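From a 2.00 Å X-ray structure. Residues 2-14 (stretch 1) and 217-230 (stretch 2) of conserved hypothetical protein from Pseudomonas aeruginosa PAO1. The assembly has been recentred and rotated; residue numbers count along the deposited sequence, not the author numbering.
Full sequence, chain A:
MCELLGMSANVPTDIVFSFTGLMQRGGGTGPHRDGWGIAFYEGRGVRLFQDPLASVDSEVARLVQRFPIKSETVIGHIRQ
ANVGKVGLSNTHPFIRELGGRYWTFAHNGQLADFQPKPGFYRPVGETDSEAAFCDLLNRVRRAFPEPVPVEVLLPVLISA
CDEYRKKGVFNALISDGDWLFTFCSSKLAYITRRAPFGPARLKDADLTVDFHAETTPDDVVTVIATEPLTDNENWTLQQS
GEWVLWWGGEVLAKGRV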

# COMPACT_ATOMS: atom_id res chain seq x y z
N CYS A 2 -1.33 22.78 -8.08
CA CYS A 2 -2.09 21.87 -7.17
C CYS A 2 -1.78 20.40 -7.49
O CYS A 2 -2.69 19.62 -7.78
CB CYS A 2 -3.58 22.10 -7.32
SG CYS A 2 -4.06 23.41 -8.49
N GLU A 3 -0.50 20.05 -7.48
CA GLU A 3 -0.08 18.68 -7.77
C GLU A 3 0.43 17.96 -6.52
O GLU A 3 -0.18 16.98 -6.09
CB GLU A 3 0.96 18.67 -8.90
CG GLU A 3 0.39 19.18 -10.24
CD GLU A 3 1.35 19.06 -11.41
OE1 GLU A 3 1.57 17.92 -11.90
OE2 GLU A 3 1.88 20.12 -11.85
N LEU A 4 1.55 18.41 -5.96
CA LEU A 4 2.08 17.80 -4.74
C LEU A 4 1.28 18.31 -3.55
O LEU A 4 0.87 19.47 -3.52
CB LEU A 4 3.56 18.16 -4.54
CG LEU A 4 4.61 17.54 -5.47
CD1 LEU A 4 5.99 18.05 -5.06
CD2 LEU A 4 4.56 16.03 -5.40
N LEU A 5 1.05 17.45 -2.57
CA LEU A 5 0.28 17.83 -1.39
C LEU A 5 0.70 17.04 -0.16
O LEU A 5 0.52 15.83 -0.09
CB LEU A 5 -1.22 17.62 -1.67
CG LEU A 5 -2.24 17.88 -0.57
CD1 LEU A 5 -2.08 19.27 0.04
CD2 LEU A 5 -3.62 17.71 -1.17
N GLY A 6 1.25 17.74 0.83
CA GLY A 6 1.68 17.09 2.04
C GLY A 6 1.13 17.75 3.29
O GLY A 6 0.51 18.82 3.24
N MET A 7 1.30 17.07 4.41
CA MET A 7 0.88 17.57 5.70
C MET A 7 1.68 16.91 6.80
O MET A 7 1.87 15.69 6.81
CB MET A 7 -0.61 17.31 5.97
CG MET A 7 -1.03 17.83 7.36
SD MET A 7 -2.44 17.04 8.12
CE MET A 7 -1.76 15.47 8.58
N SER A 8 2.13 17.73 7.74
CA SER A 8 2.87 17.28 8.90
C SER A 8 2.16 17.95 10.07
O SER A 8 1.94 19.16 10.04
CB SER A 8 4.32 17.76 8.80
OG SER A 8 5.06 17.42 9.96
N ALA A 9 1.68 17.15 11.02
CA ALA A 9 0.97 17.67 12.18
C ALA A 9 1.52 17.06 13.46
O ALA A 9 2.25 16.05 13.41
CB ALA A 9 -0.51 17.37 12.05
N ASN A 10 1.19 17.65 14.60
CA ASN A 10 1.65 17.13 15.89
C ASN A 10 0.61 16.33 16.67
O ASN A 10 0.85 15.93 17.81
CB ASN A 10 2.32 18.22 16.74
CG ASN A 10 1.36 19.31 17.18
OD1 ASN A 10 0.16 19.25 16.94
ND2 ASN A 10 1.90 20.31 17.86
N VAL A 11 -0.53 16.08 16.02
CA VAL A 11 -1.63 15.31 16.56
C VAL A 11 -2.31 14.71 15.34
O VAL A 11 -2.19 15.24 14.25
CB VAL A 11 -2.68 16.19 17.28
CG1 VAL A 11 -2.18 16.61 18.63
CG2 VAL A 11 -3.02 17.41 16.44
N PRO A 12 -2.95 13.53 15.49
CA PRO A 12 -3.63 12.95 14.32
C PRO A 12 -4.81 13.85 13.90
O PRO A 12 -5.81 13.94 14.61
CB PRO A 12 -4.09 11.59 14.84
CG PRO A 12 -3.07 11.26 15.89
CD PRO A 12 -2.94 12.58 16.61
N THR A 13 -4.70 14.51 12.74
CA THR A 13 -5.76 15.41 12.29
C THR A 13 -6.56 14.92 11.08
O THR A 13 -6.06 14.17 10.24
CB THR A 13 -5.26 16.88 12.02
OG1 THR A 13 -4.90 17.04 10.64
CG2 THR A 13 -4.06 17.21 12.88
N ASP A 14 -7.82 15.34 11.03
CA ASP A 14 -8.74 14.99 9.95
C ASP A 14 -8.42 15.69 8.64
O ASP A 14 -8.04 16.87 8.64
CB ASP A 14 -10.18 15.33 10.35
CG ASP A 14 -10.70 14.45 11.45
OD1 ASP A 14 -10.67 13.21 11.28
OD2 ASP A 14 -11.16 15.00 12.47
N PRO A 217 -5.41 22.60 22.50
CA PRO A 217 -4.94 23.99 22.40
C PRO A 217 -3.48 24.12 21.98
O PRO A 217 -2.93 25.22 21.93
CB PRO A 217 -5.17 24.52 23.81
CG PRO A 217 -4.99 23.31 24.66
CD PRO A 217 -5.73 22.25 23.89
N ASP A 218 -2.85 22.98 21.68
CA ASP A 218 -1.44 22.97 21.27
C ASP A 218 -1.24 22.40 19.87
O ASP A 218 -0.12 22.02 19.53
CB ASP A 218 -0.60 22.17 22.27
CG ASP A 218 -0.86 22.57 23.70
OD1 ASP A 218 -1.41 21.74 24.46
OD2 ASP A 218 -0.52 23.71 24.07
N ASP A 219 -2.30 22.35 19.08
CA ASP A 219 -2.19 21.83 17.72
C ASP A 219 -1.34 22.69 16.79
O ASP A 219 -1.35 23.92 16.84
CB ASP A 219 -3.57 21.68 17.09
CG ASP A 219 -4.34 20.50 17.63
OD1 ASP A 219 -5.29 20.07 16.95
OD2 ASP A 219 -4.01 20.00 18.72
N VAL A 220 -0.60 22.02 15.92
CA VAL A 220 0.22 22.69 14.92
C VAL A 220 0.12 21.78 13.69
O VAL A 220 0.46 20.59 13.77
CB VAL A 220 1.72 22.85 15.34
CG1 VAL A 220 2.52 23.52 14.21
CG2 VAL A 220 1.84 23.66 16.61
N VAL A 221 -0.43 22.30 12.61
CA VAL A 221 -0.57 21.54 11.38
C VAL A 221 -0.10 22.35 10.18
O VAL A 221 -0.54 23.48 9.98
CB VAL A 221 -2.02 20.97 11.19
CG1 VAL A 221 -2.94 21.44 12.30
CG2 VAL A 221 -2.58 21.32 9.83
N THR A 222 0.80 21.75 9.42
CA THR A 222 1.38 22.38 8.24
C THR A 222 0.98 21.68 6.96
O THR A 222 1.02 20.46 6.87
CB THR A 222 2.90 22.39 8.31
OG1 THR A 222 3.30 23.26 9.37
CG2 THR A 222 3.52 22.87 7.00
N VAL A 223 0.55 22.47 5.98
CA VAL A 223 0.15 21.94 4.69
C VAL A 223 1.18 22.41 3.68
O VAL A 223 1.66 23.55 3.75
CB VAL A 223 -1.25 22.45 4.29
CG1 VAL A 223 -1.68 21.81 2.96
CG2 VAL A 223 -2.26 22.15 5.40
N ILE A 224 1.58 21.51 2.78
CA ILE A 224 2.55 21.82 1.73
C ILE A 224 1.89 21.48 0.39
O ILE A 224 1.28 20.42 0.25
CB ILE A 224 3.84 20.98 1.92
CG1 ILE A 224 4.37 21.15 3.34
CG2 ILE A 224 4.89 21.40 0.92
CD1 ILE A 224 5.11 19.96 3.85
N ALA A 225 1.96 22.40 -0.57
CA ALA A 225 1.37 22.18 -1.88
C ALA A 225 2.28 22.76 -2.93
O ALA A 225 3.25 23.44 -2.59
CB ALA A 225 0.01 22.83 -1.95
N THR A 226 2.01 22.46 -4.20
CA THR A 226 2.83 22.99 -5.29
C THR A 226 2.66 24.50 -5.31
O THR A 226 3.58 25.24 -5.69
CB THR A 226 2.42 22.38 -6.66
OG1 THR A 226 2.94 21.04 -6.77
CG2 THR A 226 2.94 23.21 -7.82
N GLU A 227 1.49 24.96 -4.90
CA GLU A 227 1.18 26.39 -4.82
C GLU A 227 -0.03 26.57 -3.91
O GLU A 227 -0.85 25.66 -3.78
CB GLU A 227 0.91 26.98 -6.20
CG GLU A 227 -0.30 26.43 -6.91
CD GLU A 227 -0.39 26.89 -8.36
OE1 GLU A 227 -1.24 26.34 -9.09
OE2 GLU A 227 0.38 27.80 -8.77
N PRO A 228 -0.12 27.73 -3.24
CA PRO A 228 -1.23 28.03 -2.32
C PRO A 228 -2.58 27.56 -2.84
O PRO A 228 -2.89 27.69 -4.03
CB PRO A 228 -1.16 29.55 -2.22
CG PRO A 228 0.31 29.80 -2.23
CD PRO A 228 0.78 28.89 -3.35
N LEU A 229 -3.35 26.94 -1.95
CA LEU A 229 -4.67 26.44 -2.29
C LEU A 229 -5.72 27.33 -1.64
O LEU A 229 -6.91 27.26 -1.96
CB LEU A 229 -4.80 24.98 -1.87
CG LEU A 229 -3.77 24.06 -2.56
CD1 LEU A 229 -3.68 22.71 -1.87
CD2 LEU A 229 -4.10 23.90 -4.03
N THR A 230 -5.27 28.19 -0.72
CA THR A 230 -6.14 29.14 -0.04
C THR A 230 -5.59 30.52 -0.38
O THR A 230 -4.39 30.67 -0.67
CB THR A 230 -6.12 28.91 1.49
OG1 THR A 230 -6.76 27.67 1.80
CG2 THR A 230 -6.85 30.02 2.21

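The strand that begins at L4 runs antiparallel to strand 220-225, with 166° between their N-to-C directions. The two stretches lie more than 200 residues apart in sequence and together bury 834 Å² of surface.

C2 precedes the strand. Its CA-to-CB bond points away overall, yet CB still packs on L229, with C2 CB 3.8 Å from L229 CD2. E3 follows with little contact. E3 N lies 3.6 Å from T226 OG1 without bonding to it, and this buried amide has no partner in the model.

L4 is held by T226 through both backbone polar atoms. L4 N donates to T226 OG1 at 3.1 Å with a nearly straight angle of 165°. The return bond, T226 N to L4 O, is weak, at 3.3 Å and 127°. A side-chain hydroxyl thus takes the place of a backbone carbonyl at this end of the ladder. L4 O also accepts a CA-H...O contact from A225 CA at 3.2 Å.

L5 pairs with A225 in a non-hydrogen-bonded position. Its side chain shares a face with M7, A9, V221, V223 and A225. L5 CD1 reaches V223 CG1 at 3.9 Å and L229 CD1 at 4.2 Å, so one methyl touches both the strand and the loop after it.

G6 pairs with I224 through two short, straight bonds. G6 N donates to I224 O at 2.7 Å, and I224 N donates to G6 O at 2.9 Å. G6 has no side chain; an ideal CB there would lie 3.9 Å from I224 CD1.

M7 faces V223, again without direct backbone hydrogen bonds between the pair. M7 CA approaches T222 O at 3.1 Å in a CA-H...O contact.

S8 repeats the pattern of G6. S8 N donates to T222 O at 3.1 Å, and T222 N donates to S8 O at 2.9 Å. The side-chain hydroxyls of S8 and T222 are both bonded elsewhere in the structure.

A9 sits opposite V221, the closest CA pair in the register at 4.2 Å. The small A9 side chain packs against V221, with A9 CB to V221 CB at 4.0 Å.

N10 lies where the chain turns a corner, and makes three hydrogen bonds. N10 N donates to V220 O at 3.1 Å. N10 OD1 accepts from V220 N at 3.0 Å, and N10 ND2 donates to D218 O at 3.1 Å. The side-chain amide therefore continues the pairing past the last bridge.

V11, also at the corner, brings CG2 within 3.5 Å of D219 OD1.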